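Local atomic coordinates of lactaldehyde dehydrogenase (Methanocaldococcus jannaschii, PDB entry 3PQA), a protein that oxidises lactaldehyde to lactate in coenzyme F420 biosynthesis, as a homotetrameric, NAD-preferring member of the aldehyde dehydrogenase family. Residues V250-D255 and D284-D289; P29-E34 and L196-G201; G315-V320 and A349-T354; N64-I69 and R97-F102; E48-L53 and G158-H163. One frame throughout, in Å; residues are numbered along the deposited sequence.

Contact 1 of 5, residues V250-D255 and D284-D289; sequences VLKDAD and DESIAD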
# COMPACT_ATOMS: atom_id res chain seq x y z
N VAL B 250 1.90 -3.83 -35.20
CA VAL B 250 0.68 -3.25 -35.75
C VAL B 250 -0.16 -4.40 -36.27
O VAL B 250 0.19 -5.01 -37.29
CB VAL B 250 0.98 -2.25 -36.89
CG1 VAL B 250 -0.33 -1.67 -37.50
CG2 VAL B 250 1.89 -1.13 -36.42
N LEU B 251 -1.24 -4.72 -35.56
CA LEU B 251 -2.14 -5.80 -35.99
C LEU B 251 -3.08 -5.32 -37.09
O LEU B 251 -3.26 -4.13 -37.28
CB LEU B 251 -2.94 -6.37 -34.81
CG LEU B 251 -2.14 -6.99 -33.67
CD1 LEU B 251 -3.06 -7.76 -32.74
CD2 LEU B 251 -1.08 -7.92 -34.20
N LYS B 252 -3.69 -6.25 -37.82
CA LYS B 252 -4.51 -5.89 -38.98
C LYS B 252 -5.76 -5.08 -38.64
O LYS B 252 -6.34 -4.45 -39.51
CB LYS B 252 -4.88 -7.13 -39.80
CG LYS B 252 -5.79 -8.11 -39.08
CD LYS B 252 -6.02 -9.36 -39.95
CE LYS B 252 -6.91 -10.37 -39.24
NZ LYS B 252 -6.22 -11.00 -38.07
N ASP B 253 -6.19 -5.11 -37.37
CA ASP B 253 -7.35 -4.34 -36.96
C ASP B 253 -7.00 -2.96 -36.36
O ASP B 253 -7.89 -2.26 -35.86
CB ASP B 253 -8.21 -5.14 -35.97
CG ASP B 253 -7.57 -5.24 -34.61
OD1 ASP B 253 -6.35 -5.50 -34.53
OD2 ASP B 253 -8.29 -5.03 -33.61
N ALA B 254 -5.73 -2.58 -36.41
CA ALA B 254 -5.28 -1.29 -35.85
C ALA B 254 -5.89 -0.10 -36.58
O ALA B 254 -6.13 -0.17 -37.79
CB ALA B 254 -3.76 -1.21 -35.89
N ASP B 255 -6.16 0.98 -35.84
CA ASP B 255 -6.46 2.27 -36.45
C ASP B 255 -5.17 2.79 -37.08
O ASP B 255 -4.28 3.25 -36.37
CB ASP B 255 -6.96 3.25 -35.38
CG ASP B 255 -7.32 4.62 -35.96
OD1 ASP B 255 -6.60 5.12 -36.86
OD2 ASP B 255 -8.32 5.21 -35.50
N ASP B 284 1.16 -6.54 -39.84
CA ASP B 284 0.45 -7.64 -40.49
C ASP B 284 0.57 -7.54 -42.01
O ASP B 284 0.38 -6.46 -42.57
CB ASP B 284 -1.02 -7.67 -40.10
CG ASP B 284 -1.68 -8.98 -40.47
OD1 ASP B 284 -1.70 -9.88 -39.61
OD2 ASP B 284 -2.14 -9.13 -41.62
N GLU B 285 0.86 -8.67 -42.65
CA GLU B 285 0.96 -8.77 -44.12
C GLU B 285 -0.19 -8.10 -44.82
O GLU B 285 -0.01 -7.43 -45.86
CB GLU B 285 1.01 -10.23 -44.57
CG GLU B 285 2.36 -10.90 -44.35
CD GLU B 285 2.39 -12.36 -44.77
OE1 GLU B 285 1.40 -12.84 -45.37
OE2 GLU B 285 3.39 -13.05 -44.46
N SER B 286 -1.39 -8.28 -44.27
CA SER B 286 -2.62 -7.86 -44.92
C SER B 286 -2.72 -6.33 -45.03
O SER B 286 -3.40 -5.82 -45.92
CB SER B 286 -3.85 -8.45 -44.22
OG SER B 286 -4.28 -7.63 -43.14
N ILE B 287 -2.01 -5.61 -44.15
CA ILE B 287 -2.10 -4.14 -44.15
C ILE B 287 -0.75 -3.44 -44.38
O ILE B 287 -0.67 -2.21 -44.28
CB ILE B 287 -2.75 -3.60 -42.84
CG1 ILE B 287 -1.99 -4.09 -41.61
CG2 ILE B 287 -4.24 -3.95 -42.77
CD1 ILE B 287 -2.13 -3.15 -40.41
N ALA B 288 0.28 -4.24 -44.68
CA ALA B 288 1.66 -3.76 -44.71
C ALA B 288 1.89 -2.67 -45.76
O ALA B 288 2.51 -1.65 -45.47
CB ALA B 288 2.62 -4.91 -44.91
N ASP B 289 1.38 -2.89 -46.98
CA ASP B 289 1.53 -1.89 -48.03
C ASP B 289 0.89 -0.54 -47.67
O ASP B 289 1.51 0.50 -47.89
CB ASP B 289 0.96 -2.38 -49.37
CG ASP B 289 1.70 -3.58 -49.92
OD1 ASP B 289 2.92 -3.72 -49.69
OD2 ASP B 289 1.04 -4.38 -50.62
O HOH W 1 -2.66 -8.91 -37.25
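D284 N donates to V250 O over 3.1 Å (156° at the hydrogen), and beyond this bond V250-D255 folds into a type I turn from L251 to A254 while D284-D289 enters a helix. The two backbones come nearest at K252 and D284, joined there by one water that accepts from K252 N at 2.9 Å and donates to D284 OD1 at 2.7 Å. The other carboxylate oxygen, D284 OD2, accepts from S286 N on its anti side at 2.9 Å, an Asx turn that probably helps fix the carboxylate, whose OD1 faces the water. S286 OG comes up against K252 CB at 3.4 Å. I287 carries the apolar part: with CG1 set between its own N and C (chi1 56°), the branch tip CD1 lies 3.5 Å from L251 O and 3.7 Å from V250 CG1. K252 NZ stays 4.9 Å from D284 OD1, opposite charges not in contact. The contact closes the ends of two adjacent parallel strands, 246-250 and 278-284, which helix 256-268 links in a beta-alpha-beta crossover; L256 of that helix packs on both V250 and I287, and strand 396-400 flanks the turn at L251 and A254.

Contact 2 of 5, residues P29-E34 and L196-G201; sequences PALSRE and LLTGAG. With SO4 (sulfate ion), chain G.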
# COMPACT_ATOMS: atom_id res chain seq x y z
N PRO B 29 36.35 21.25 -17.16
CA PRO B 29 37.34 20.43 -16.46
C PRO B 29 37.18 18.92 -16.71
O PRO B 29 36.06 18.42 -16.85
CB PRO B 29 37.09 20.76 -14.98
CG PRO B 29 36.29 22.05 -14.99
CD PRO B 29 35.46 21.96 -16.22
N ALA B 30 38.31 18.23 -16.79
CA ALA B 30 38.30 16.77 -16.78
C ALA B 30 39.12 16.29 -15.60
O ALA B 30 40.34 16.44 -15.56
CB ALA B 30 38.82 16.20 -18.08
N LEU B 31 38.42 15.72 -14.62
CA LEU B 31 39.03 15.26 -13.40
C LEU B 31 39.87 14.01 -13.63
O LEU B 31 39.50 13.14 -14.41
CB LEU B 31 37.95 14.98 -12.35
CG LEU B 31 37.37 16.15 -11.56
CD1 LEU B 31 36.76 17.22 -12.46
CD2 LEU B 31 36.31 15.62 -10.61
N SER B 32 41.01 13.94 -12.96
CA SER B 32 41.81 12.73 -12.93
C SER B 32 41.16 11.71 -12.00
O SER B 32 40.28 12.07 -11.19
CB SER B 32 43.20 13.05 -12.40
OG SER B 32 43.12 13.47 -11.05
N ARG B 33 41.58 10.45 -12.09
CA ARG B 33 41.11 9.42 -11.17
C ARG B 33 41.38 9.83 -9.73
O ARG B 33 40.54 9.59 -8.85
CB ARG B 33 41.76 8.06 -11.47
CG ARG B 33 41.27 6.94 -10.53
CD ARG B 33 41.76 5.54 -10.93
NE ARG B 33 41.41 5.18 -12.31
CZ ARG B 33 40.28 4.59 -12.69
NH1 ARG B 33 39.33 4.27 -11.81
NH2 ARG B 33 40.10 4.32 -13.97
N GLU B 34 42.52 10.46 -9.50
CA GLU B 34 42.90 10.89 -8.15
C GLU B 34 42.01 12.03 -7.66
O GLU B 34 41.70 12.10 -6.47
CB GLU B 34 44.38 11.28 -8.09
CG GLU B 34 44.95 11.29 -6.67
CD GLU B 34 44.67 9.99 -5.93
OE1 GLU B 34 44.91 8.91 -6.50
OE2 GLU B 34 44.20 10.06 -4.77
N LEU B 196 29.30 17.33 -8.73
CA LEU B 196 29.35 17.06 -10.17
C LEU B 196 30.80 16.83 -10.58
O LEU B 196 31.66 17.69 -10.36
CB LEU B 196 28.72 18.21 -10.96
CG LEU B 196 28.51 17.96 -12.46
CD1 LEU B 196 27.32 17.04 -12.79
CD2 LEU B 196 28.35 19.30 -13.18
N LEU B 197 31.05 15.66 -11.15
CA LEU B 197 32.40 15.24 -11.54
C LEU B 197 32.47 15.03 -13.06
O LEU B 197 32.02 14.00 -13.60
CB LEU B 197 32.79 13.95 -10.79
CG LEU B 197 32.64 13.90 -9.27
CD1 LEU B 197 33.22 12.60 -8.73
CD2 LEU B 197 33.32 15.12 -8.61
N THR B 198 33.03 16.03 -13.75
CA THR B 198 33.14 15.99 -15.20
C THR B 198 34.45 15.36 -15.64
O THR B 198 35.44 15.40 -14.90
CB THR B 198 32.95 17.38 -15.87
OG1 THR B 198 33.86 18.34 -15.31
CG2 THR B 198 31.51 17.88 -15.68
N GLY B 199 34.45 14.77 -16.83
CA GLY B 199 35.67 14.18 -17.39
C GLY B 199 35.38 12.92 -18.16
O GLY B 199 34.23 12.65 -18.53
N ALA B 200 36.42 12.13 -18.40
CA ALA B 200 36.32 10.93 -19.21
C ALA B 200 35.55 9.86 -18.44
O ALA B 200 35.92 9.52 -17.31
CB ALA B 200 37.72 10.43 -19.58
N GLY B 201 34.50 9.34 -19.07
CA GLY B 201 33.70 8.27 -18.47
C GLY B 201 34.56 7.12 -18.00
O GLY B 201 34.34 6.57 -16.93
S SO4 G . 31.74 10.14 -21.26
O1 SO4 G . 30.93 10.55 -22.40
O2 SO4 G . 33.15 10.45 -21.49
O3 SO4 G . 31.28 10.86 -20.08
O4 SO4 G . 31.61 8.70 -21.05
O HOH W 2 38.78 12.66 -16.98
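T198 grips the chain at P29-L31 with two hydrogen bonds. Its OG1, placed between its own N and C by chi1 of 55°, donates to P29 O at 2.7 Å from above the carbonyl plane, 38° out of it, and its backbone oxygen accepts from L31 N at 3.0 Å along a nearly straight N-H line (178°). L31 then folds over the same carbonyl, CD1 resting 3.3 Å from T198 O, while CD2 meets L197 CD2 at 3.6 Å, the two leucines crossing at about a right angle. A30 CA sits 3.7 Å from G199 CA; a side chain on G199 would run into A30 and L31 N, and its backbone angles already favour glycine. A water bridges L31 O and A200 N. With an alanine in place of L31, the methyls over T198 O and against L197 would be gone, which would probably open a gap beside L197 and V204. Further out, A30 N is held by D13 and L197 O by H164. G201 N, with H164 and S167, binds a sulfate, probably from the crystallisation liquor, in a place consistent with where relatives bind the coenzyme's adenosine ribose. S32 N-caps helix 33-44, whose R33 forms salt bridges to D206 and E207 of helix 201-210, and V204 of that helix underlies both L31 and L197.

Contact 3 of 5, residues G315-V320 and A349-T354; sequences GPLISV and ALFYPT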
# COMPACT_ATOMS: atom_id res chain seq x y z
N GLY B 315 16.81 17.02 -35.35
CA GLY B 315 18.17 17.56 -35.33
C GLY B 315 19.23 16.49 -35.60
O GLY B 315 18.90 15.37 -36.00
N PRO B 316 20.50 16.83 -35.37
CA PRO B 316 21.58 15.89 -35.65
C PRO B 316 21.71 14.78 -34.59
O PRO B 316 21.18 14.90 -33.48
CB PRO B 316 22.82 16.78 -35.58
CG PRO B 316 22.46 17.78 -34.51
CD PRO B 316 21.00 18.07 -34.73
N LEU B 317 22.42 13.71 -34.96
CA LEU B 317 22.91 12.74 -34.00
C LEU B 317 24.02 13.36 -33.16
O LEU B 317 24.58 14.41 -33.52
CB LEU B 317 23.39 11.47 -34.71
CG LEU B 317 22.33 10.73 -35.54
CD1 LEU B 317 22.93 9.50 -36.18
CD2 LEU B 317 21.13 10.36 -34.67
N ILE B 318 24.35 12.73 -32.04
CA ILE B 318 25.20 13.36 -31.03
C ILE B 318 26.66 13.54 -31.47
O ILE B 318 27.38 14.35 -30.89
CB ILE B 318 25.15 12.61 -29.69
CG1 ILE B 318 25.68 13.50 -28.55
CG2 ILE B 318 25.93 11.29 -29.79
CD1 ILE B 318 24.89 14.82 -28.33
N SER B 319 27.08 12.78 -32.48
CA SER B 319 28.46 12.86 -32.99
C SER B 319 28.54 12.39 -34.43
O SER B 319 27.70 11.59 -34.88
CB SER B 319 29.41 12.02 -32.12
OG SER B 319 29.25 10.63 -32.38
N VAL B 320 29.54 12.88 -35.15
CA VAL B 320 29.83 12.41 -36.50
C VAL B 320 30.21 10.93 -36.46
O VAL B 320 29.76 10.16 -37.31
CB VAL B 320 30.97 13.23 -37.16
CG1 VAL B 320 31.15 12.81 -38.62
CG2 VAL B 320 30.65 14.70 -37.09
N ALA B 349 26.86 14.91 -38.96
CA ALA B 349 26.10 14.17 -37.96
C ALA B 349 24.58 14.21 -38.18
O ALA B 349 23.82 13.52 -37.48
CB ALA B 349 26.47 14.64 -36.55
N LEU B 350 24.14 15.02 -39.14
CA LEU B 350 22.71 15.14 -39.44
C LEU B 350 22.24 13.93 -40.25
O LEU B 350 22.56 13.79 -41.43
CB LEU B 350 22.40 16.47 -40.14
CG LEU B 350 20.92 16.87 -40.27
CD1 LEU B 350 20.26 17.06 -38.89
CD2 LEU B 350 20.76 18.15 -41.10
N PHE B 351 21.51 13.04 -39.58
CA PHE B 351 21.07 11.81 -40.21
C PHE B 351 19.59 11.89 -40.55
O PHE B 351 18.75 12.13 -39.67
CB PHE B 351 21.36 10.60 -39.32
CG PHE B 351 21.62 9.34 -40.09
CD1 PHE B 351 20.57 8.65 -40.70
CD2 PHE B 351 22.92 8.86 -40.23
CE1 PHE B 351 20.81 7.50 -41.43
CE2 PHE B 351 23.17 7.71 -40.98
CZ PHE B 351 22.11 7.02 -41.57
N TYR B 352 19.26 11.66 -41.82
CA TYR B 352 17.88 11.84 -42.27
C TYR B 352 17.00 10.65 -41.91
O TYR B 352 17.48 9.51 -41.87
CB TYR B 352 17.86 12.16 -43.77
CG TYR B 352 18.39 13.56 -44.02
CD1 TYR B 352 19.76 13.82 -43.98
CD2 TYR B 352 17.52 14.62 -44.23
CE1 TYR B 352 20.25 15.11 -44.15
CE2 TYR B 352 17.99 15.91 -44.42
CZ TYR B 352 19.36 16.15 -44.37
OH TYR B 352 19.85 17.42 -44.56
N PRO B 353 15.71 10.91 -41.64
CA PRO B 353 14.75 9.83 -41.41
C PRO B 353 14.91 8.72 -42.46
O PRO B 353 14.85 8.99 -43.67
CB PRO B 353 13.40 10.54 -41.51
CG PRO B 353 13.69 11.88 -40.89
CD PRO B 353 15.09 12.23 -41.39
N THR B 354 15.15 7.51 -41.98
CA THR B 354 15.51 6.36 -42.82
C THR B 354 14.57 5.19 -42.50
O THR B 354 14.36 4.85 -41.34
CB THR B 354 17.00 5.99 -42.62
OG1 THR B 354 17.81 7.07 -43.10
CG2 THR B 354 17.37 4.72 -43.37
O HOH W 3 19.85 13.04 -37.31
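L317 reaches from the loop before helix 320-335 to the start of strand 350-357. Its CB lies 3.5 Å from A349 O, which also accepts a hydrogen bond from L317 N at 2.9 Å. CG is anti to the carbonyl carbon, beside the backbone N (chi1 -60°), and passes between A349 O and F351 CB, 3.9 Å from the latter. The tip, CD1, settles 3.7 Å from F351 CB and approaches the ring obliquely. A349 answers from the facing segment: its methyl CB fits into the bend of the loop, 3.6 Å from L317 O and 3.7 Å from S319 O, with V320 CG2 a little farther off. L350 CD1 covers the G315-P316 peptide, 3.5 Å from P316 N. A water donates to both G315 O and F351 O, tying the backbones together on the far end from V320. Outside the pair, V326 of helix 320-335 and V373 of strand 373-379 pack on F351. A349 sits in the tight turn between antiparallel strands 346-347 and 350-357, and S319 is the N-cap of helix 320-335, binding H322 N. A hairpin turn thus seats on a helix N-terminus within the alpha/beta catalytic domain of aldehyde dehydrogenases.

Contact 4 of 5, residues N64-I69 and R97-F102; sequences NIAKQI and RSIGTF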
# COMPACT_ATOMS: atom_id res chain seq x y z
N ASN B 64 13.02 24.40 -4.23
CA ASN B 64 13.81 25.52 -4.72
C ASN B 64 14.57 25.19 -5.99
O ASN B 64 14.71 26.02 -6.86
CB ASN B 64 14.74 26.09 -3.65
CG ASN B 64 15.41 27.39 -4.10
OD1 ASN B 64 16.58 27.39 -4.42
ND2 ASN B 64 14.66 28.48 -4.12
N ILE B 65 15.03 23.95 -6.11
CA ILE B 65 15.64 23.50 -7.36
C ILE B 65 14.61 23.61 -8.48
O ILE B 65 14.91 24.17 -9.56
CB ILE B 65 16.22 22.07 -7.23
CG1 ILE B 65 17.48 22.09 -6.35
CG2 ILE B 65 16.54 21.49 -8.61
CD1 ILE B 65 17.94 20.74 -5.87
N ALA B 66 13.40 23.11 -8.23
CA ALA B 66 12.33 23.22 -9.22
C ALA B 66 12.06 24.68 -9.58
O ALA B 66 11.87 25.01 -10.75
CB ALA B 66 11.06 22.56 -8.71
N LYS B 67 12.02 25.55 -8.57
CA LYS B 67 11.76 26.96 -8.82
C LYS B 67 12.83 27.57 -9.72
O LYS B 67 12.51 28.27 -10.68
CB LYS B 67 11.65 27.73 -7.50
CG LYS B 67 11.29 29.20 -7.68
CD LYS B 67 11.00 29.85 -6.34
CE LYS B 67 10.85 31.36 -6.48
NZ LYS B 67 12.18 32.06 -6.47
N GLN B 68 14.09 27.29 -9.43
CA GLN B 68 15.19 27.82 -10.26
C GLN B 68 15.17 27.33 -11.71
O GLN B 68 15.45 28.11 -12.64
CB GLN B 68 16.54 27.49 -9.65
CG GLN B 68 16.86 28.19 -8.34
CD GLN B 68 18.23 27.80 -7.87
OE1 GLN B 68 19.22 28.14 -8.51
NE2 GLN B 68 18.29 27.04 -6.79
N ILE B 69 14.87 26.04 -11.90
CA ILE B 69 14.78 25.46 -13.25
C ILE B 69 13.67 26.17 -14.01
O ILE B 69 13.86 26.55 -15.17
CB ILE B 69 14.50 23.93 -13.21
CG1 ILE B 69 15.69 23.18 -12.60
CG2 ILE B 69 14.20 23.38 -14.63
CD1 ILE B 69 15.44 21.67 -12.34
N ARG B 97 9.50 18.64 -17.78
CA ARG B 97 9.50 17.37 -17.05
C ARG B 97 10.40 17.41 -15.82
O ARG B 97 10.04 16.90 -14.75
CB ARG B 97 9.97 16.22 -17.94
CG ARG B 97 9.36 16.19 -19.30
CD ARG B 97 8.19 15.32 -19.36
NE ARG B 97 8.58 13.93 -19.59
CZ ARG B 97 7.73 12.99 -20.00
NH1 ARG B 97 8.16 11.75 -20.17
NH2 ARG B 97 6.46 13.29 -20.24
N SER B 98 11.60 17.99 -15.98
CA SER B 98 12.56 18.06 -14.88
C SER B 98 12.02 18.84 -13.68
O SER B 98 12.29 18.47 -12.54
CB SER B 98 13.93 18.60 -15.36
OG SER B 98 13.91 20.00 -15.52
N ILE B 99 11.25 19.90 -13.96
CA ILE B 99 10.60 20.68 -12.89
C ILE B 99 9.67 19.74 -12.12
O ILE B 99 9.70 19.69 -10.88
CB ILE B 99 9.80 21.88 -13.45
CG1 ILE B 99 10.75 22.85 -14.16
CG2 ILE B 99 9.07 22.61 -12.34
CD1 ILE B 99 10.04 23.81 -15.13
N GLY B 100 8.87 18.99 -12.88
CA GLY B 100 7.94 18.01 -12.30
C GLY B 100 8.62 16.94 -11.45
O GLY B 100 8.11 16.56 -10.39
N THR B 101 9.77 16.46 -11.91
CA THR B 101 10.51 15.42 -11.20
C THR B 101 11.01 15.91 -9.84
O THR B 101 10.89 15.20 -8.84
CB THR B 101 11.67 14.92 -12.09
OG1 THR B 101 11.09 14.34 -13.27
CG2 THR B 101 12.52 13.87 -11.39
N PHE B 102 11.57 17.12 -9.81
CA PHE B 102 11.99 17.69 -8.53
C PHE B 102 10.81 17.93 -7.60
O PHE B 102 10.90 17.65 -6.40
CB PHE B 102 12.88 18.93 -8.73
CG PHE B 102 14.32 18.58 -9.00
CD1 PHE B 102 15.16 18.19 -7.95
CD2 PHE B 102 14.84 18.62 -10.30
CE1 PHE B 102 16.51 17.85 -8.20
CE2 PHE B 102 16.17 18.28 -10.55
CZ PHE B 102 17.00 17.90 -9.50
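I65, A66 and I69 of helix 55-71 pack on S98, I99 and F102 of helix 88-111, an antiparallel helix pair beside the coenzyme-domain sheet whose short segments run at 166° with their axes 8.4 Å apart. The F102 ring is the central element. I65 CG2 stands over one face, 3.4 Å from the ring centroid and 3° off the normal, a CH-pi contact almost on the ring normal. I65 CG2 is anti to its own N (chi1 to CG1 -72°), which puts this methyl over the ring while CD1 reaches the CE1 side. I69 CD1 comes to the same ring obliquely, 3.7 Å from F102 CD2, the two side chains crossing at about a right angle. At the closest backbone approach, A66 and I99, the small A66 CB fits 3.8 Å from I99 O and 4.1 Å from F102 CB. I69 CG2 meets I99 CG1 at 3.5 Å, the two isoleucines sliding past each other in opposite directions, and lies equally close to S98 OG, whose hydrogen bond goes back to V95 O in its own helix. Helix 145-156 packs on F102 through A148 and A152, and helix 171-186 on I65 through I180 and A183. Cutting F102 back to an alanine would take the ring from under I65 CG2 and is likely to open a gap toward A148 and A152. No hydrogen bond joins the two segments: their hold and register depend on the shape of buried hydrocarbon groups, with S98 OG satisfied within its own helix.

Contact 5 of 5, residues E48-L53 and G158-H163; sequences EVMKNL and GNVIVH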
# COMPACT_ATOMS: atom_id res chain seq x y z
N GLU B 48 26.75 11.87 7.22
CA GLU B 48 25.97 12.13 8.43
C GLU B 48 25.07 13.35 8.32
O GLU B 48 23.91 13.30 8.73
CB GLU B 48 26.86 12.19 9.68
CG GLU B 48 27.23 10.81 10.19
CD GLU B 48 25.99 9.96 10.52
OE1 GLU B 48 25.79 8.91 9.88
OE2 GLU B 48 25.22 10.35 11.41
N VAL B 49 25.60 14.44 7.76
CA VAL B 49 24.82 15.65 7.52
C VAL B 49 23.59 15.40 6.65
O VAL B 49 22.47 15.81 7.02
CB VAL B 49 25.69 16.80 6.93
CG1 VAL B 49 24.82 17.94 6.39
CG2 VAL B 49 26.62 17.35 7.98
N MET B 50 23.78 14.73 5.51
CA MET B 50 22.66 14.38 4.62
C MET B 50 21.66 13.42 5.27
O MET B 50 20.44 13.59 5.12
CB MET B 50 23.15 13.76 3.31
CG MET B 50 23.19 14.68 2.09
SD MET B 50 21.98 16.01 1.96
CE MET B 50 20.53 15.11 1.47
N LYS B 51 22.17 12.40 5.95
CA LYS B 51 21.32 11.38 6.60
C LYS B 51 20.39 12.02 7.63
O LYS B 51 19.27 11.55 7.85
CB LYS B 51 22.20 10.32 7.25
CG LYS B 51 21.44 9.22 7.99
CD LYS B 51 22.43 8.32 8.69
CE LYS B 51 21.73 7.17 9.37
NZ LYS B 51 22.74 6.38 10.12
N ASN B 52 20.84 13.10 8.25
CA ASN B 52 20.07 13.74 9.31
C ASN B 52 19.35 15.00 8.91
O ASN B 52 18.73 15.64 9.75
CB ASN B 52 20.95 14.02 10.53
CG ASN B 52 21.39 12.76 11.21
OD1 ASN B 52 20.58 12.02 11.74
ND2 ASN B 52 22.66 12.50 11.18
N LEU B 53 19.40 15.36 7.64
CA LEU B 53 18.68 16.53 7.17
C LEU B 53 17.18 16.32 7.37
O LEU B 53 16.65 15.29 6.94
CB LEU B 53 18.97 16.77 5.69
CG LEU B 53 19.07 18.22 5.25
CD1 LEU B 53 20.27 18.87 5.94
CD2 LEU B 53 19.22 18.30 3.74
N GLY B 158 18.05 11.20 1.60
CA GLY B 158 19.15 11.54 2.54
C GLY B 158 20.53 11.05 2.16
O GLY B 158 21.38 10.86 3.03
N ASN B 159 20.76 10.87 0.86
CA ASN B 159 22.03 10.42 0.32
C ASN B 159 22.93 11.56 -0.10
O ASN B 159 22.46 12.58 -0.57
CB ASN B 159 21.80 9.55 -0.91
CG ASN B 159 21.06 8.28 -0.58
OD1 ASN B 159 21.62 7.37 0.00
ND2 ASN B 159 19.80 8.22 -0.97
N VAL B 160 24.23 11.36 0.07
CA VAL B 160 25.24 12.17 -0.59
C VAL B 160 25.33 11.68 -2.05
O VAL B 160 25.16 10.49 -2.31
CB VAL B 160 26.59 12.02 0.14
CG1 VAL B 160 27.72 12.64 -0.67
CG2 VAL B 160 26.49 12.68 1.52
N ILE B 161 25.61 12.60 -2.97
CA ILE B 161 25.68 12.26 -4.39
C ILE B 161 27.04 12.60 -5.04
O ILE B 161 27.56 13.71 -4.86
CB ILE B 161 24.60 13.01 -5.16
CG1 ILE B 161 23.22 12.72 -4.56
CG2 ILE B 161 24.64 12.64 -6.65
CD1 ILE B 161 22.17 13.78 -4.93
N VAL B 162 27.60 11.65 -5.79
CA VAL B 162 28.66 11.94 -6.75
C VAL B 162 28.12 11.62 -8.14
O VAL B 162 27.59 10.52 -8.38
CB VAL B 162 29.99 11.20 -6.45
CG1 VAL B 162 30.60 11.73 -5.13
CG2 VAL B 162 29.80 9.69 -6.38
N HIS B 163 28.20 12.60 -9.03
CA HIS B 163 27.43 12.55 -10.26
C HIS B 163 28.34 12.82 -11.45
O HIS B 163 28.90 13.91 -11.55
CB HIS B 163 26.32 13.61 -10.17
CG HIS B 163 25.57 13.82 -11.45
ND1 HIS B 163 24.85 14.97 -11.70
CD2 HIS B 163 25.42 13.04 -12.55
CE1 HIS B 163 24.29 14.89 -12.89
NE2 HIS B 163 24.61 13.72 -13.43
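The flat groups that meet M50 are the peptide units of G158 and N159, and both offer it a carbonyl oxygen: G158 O lies 3.4 Å from M50 CB and N159 O 3.5 Å from M50 CG. G158, at positive phi, is the C-prime residue of a Schellman motif that ends helix 145-156, and the chain runs on from it into strand 160-165 of the Rossmann-type coenzyme domain; M50 sits on the short helix 47-51 laid across this junction. Its chain bends at chi2 and chi3, curling the methyl CE back to 3.8 Å from N159 O. V160 CG2, anti to its carbonyl carbon, packs on M50 CG at 3.9 Å, the apolar share of the contact. The K51 backbone passes close to G158, where a side chain would crowd M50 O. The N159 amide is bound by other partners, OD1 accepting from G132 N and ND2 donating to M454 O. Strand 122-138 pairs in parallel with strand 160-165, and its P130 touches K51 and N159, while A43 of helix 33-44 covers V160. E48 and K51 also pack on E415 of a second subunit, so the helix lies at a subunit boundary. At its C-terminal end N52 closes back on the first turn: N52 ND2, at 2.9 Å, and N52 N, at 3.1 Å, both donate to E48 O, reaching it from opposite faces of its carbonyl plane.

Along the chain contact 2 opens first and encloses contact 5, which in turn encloses contact 4; contacts 1 and 3 follow in series. Contacts 2, 4 and 5 cluster around the coenzyme-domain sheet. Contacts 2 and 5 touch, L197 N meeting H163 O at 2.8 Å, a probable hydrogen bond just beyond strand 194-196, to strand 160-165. Contact 4, in the helices beside that sheet, comes within about 8 Å of contact 5 at the nearest atoms. Contacts 1 and 3, about 30 Å apart between centres, belong to the other mixed sheet, with strands 246-250, 278-284 and 350-357. Contacts 2, 4 and 5 thus help build the coenzyme-binding half and 1 and 3 the catalytic half, with 1 and 5 on opposite sides of the chain's centre.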